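Local coordinates for protein putative esterase aq_1494 (Aquifex aeolicus, PDB 2EGR) that probably hydrolyses fatty acyl-CoA thioesters, as a putative esterase of the 4-hydroxybenzoyl-CoA thioesterase family, at residues A[42-45]-A[46-49]. Residues are numbered along the deposited sequence; the frame is centred on the assembly and turned at random.
Sequences FPYS and KMRD
M47 serves two aromatic rings at once: its methyl CE sits over the face of F42, 4.2 Å from the ring centroid, while its sulfur SD meets the edge of the Y44 ring, 5.4 Å from that centroid. The unbranched chain, extended past CG (chi2 179°), carries CE over F42, and the polarisable sulfur suits the Y44 edge. R48, one turn on from Y44, lends its aliphatic part to that ring, with CG over the face in a CH-pi contact, 3.9 Å from the centroid. Y44 OH bonds to the backbone N of V54, fixing the ring's far end; an alanine here would probably leave that N-H without its mate and strip M47 SD and R48 CG of their aromatic neighbour. P43, with no N-H to give, fits the N-cap position, its O accepting weak bonds from K46 N and M47 N. R48 N bonds Y44 O at 3.0 Å, the regular i to i+4 step. S45 OG, a small hydroxyl, hydrogen-bonds to OD2 of D70 of the second subunit. Met-aromatic contacts thus join the N-terminal first turn of a short helix, packed against helices 22-39 and 120-126 and a second subunit, in a hotdog fold consistent with the thioesterase family.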
loop_
_atom_site.group_PDB
_atom_site.type_symbol
_atom_site.label_atom_id
_atom_site.label_comp_id
_atom_site.label_asym_id
_atom_site.label_seq_id
_atom_site.Cartn_x
_atom_site.Cartn_y
_atom_site.Cartn_z
ATOM N N PHE A 42 13.803 21.770 -8.815
ATOM C CA PHE A 42 14.317 20.702 -9.684
ATOM C C PHE A 42 13.626 19.415 -9.254
ATOM O O PHE A 42 14.255 18.573 -8.596
ATOM C CB PHE A 42 15.850 20.568 -9.560
ATOM C CG PHE A 42 16.520 19.775 -10.683
ATOM C CD1 PHE A 42 15.782 19.018 -11.603
ATOM C CD2 PHE A 42 17.916 19.786 -10.806
ATOM C CE1 PHE A 42 16.418 18.296 -12.630
ATOM C CE2 PHE A 42 18.562 19.054 -11.817
ATOM C CZ PHE A 42 17.801 18.315 -12.736
ATOM N N PRO A 43 12.330 19.260 -9.622
ATOM C CA PRO A 43 11.613 18.093 -9.118
ATOM C C PRO A 43 12.201 16.827 -9.721
ATOM O O PRO A 43 12.762 16.869 -10.847
ATOM C CB PRO A 43 10.175 18.292 -9.627
ATOM C CG PRO A 43 10.104 19.699 -10.188
ATOM C CD PRO A 43 11.509 20.077 -10.543
ATOM N N TYR A 44 12.073 15.718 -8.974
ATOM C CA TYR A 44 12.516 14.418 -9.438
ATOM C C TYR A 44 11.966 14.065 -10.824
ATOM O O TYR A 44 12.681 13.482 -11.620
ATOM C CB TYR A 44 12.190 13.335 -8.403
ATOM C CG TYR A 44 12.714 11.969 -8.788
ATOM C CD1 TYR A 44 14.059 11.796 -9.158
ATOM C CD2 TYR A 44 11.876 10.860 -8.815
ATOM C CE1 TYR A 44 14.558 10.545 -9.536
ATOM C CE2 TYR A 44 12.385 9.593 -9.184
ATOM C CZ TYR A 44 13.713 9.456 -9.543
ATOM O OH TYR A 44 14.217 8.231 -9.934
ATOM N N SER A 45 10.711 14.430 -11.108
ATOM C CA SER A 45 10.093 14.187 -12.412
ATOM C C SER A 45 10.932 14.743 -13.583
ATOM O O SER A 45 11.078 14.065 -14.593
ATOM C CB SER A 45 8.629 14.698 -12.471
ATOM O OG SER A 45 8.551 16.110 -12.242
ATOM N N LYS A 46 11.493 15.945 -13.422
ATOM C CA LYS A 46 12.433 16.534 -14.412
ATOM C C LYS A 46 13.776 15.788 -14.519
ATOM O O LYS A 46 14.327 15.669 -15.607
ATOM C CB LYS A 46 12.656 18.032 -14.156
ATOM C CG LYS A 46 13.146 18.808 -15.405
ATOM C CD LYS A 46 12.477 18.278 -16.696
ATOM C CE LYS A 46 12.938 18.994 -17.961
ATOM N NZ LYS A 46 12.129 20.247 -18.173
ATOM N N MET A 47 14.296 15.287 -13.403
ATOM C CA MET A 47 15.426 14.347 -13.424
ATOM C C MET A 47 15.148 13.108 -14.274
ATOM O O MET A 47 15.997 12.708 -15.081
ATOM C CB MET A 47 15.848 13.929 -12.015
ATOM C CG MET A 47 16.486 15.051 -11.208
ATOM S SD MET A 47 16.929 14.563 -9.574
ATOM C CE MET A 47 17.028 16.140 -8.743
ATOM N N ARG A 48 13.964 12.515 -14.100
ATOM C CA ARG A 48 13.529 11.340 -14.877
ATOM C C ARG A 48 13.376 11.635 -16.368
ATOM O O ARG A 48 13.581 10.742 -17.189
ATOM C CB ARG A 48 12.206 10.750 -14.334
ATOM C CG ARG A 48 12.271 10.274 -12.884
ATOM C CD ARG A 48 10.975 9.607 -12.454
ATOM N NE ARG A 48 10.808 8.268 -13.030
ATOM C CZ ARG A 48 9.776 7.881 -13.778
ATOM N NH1 ARG A 48 8.803 8.736 -14.091
ATOM N NH2 ARG A 48 9.727 6.630 -14.230
ATOM N N ASP A 49 12.992 12.877 -16.700
ATOM C CA ASP A 49 12.907 13.352 -18.091
ATOM C C ASP A 49 14.275 13.417 -18.756
ATOM O O ASP A 49 14.357 13.345 -19.974
ATOM C CB ASP A 49 12.273 14.752 -18.177
ATOM C CG ASP A 49 10.808 14.772 -17.770
ATOM O OD1 ASP A 49 10.163 13.692 -17.682
ATOM O OD2 ASP A 49 10.297 15.894 -17.535
#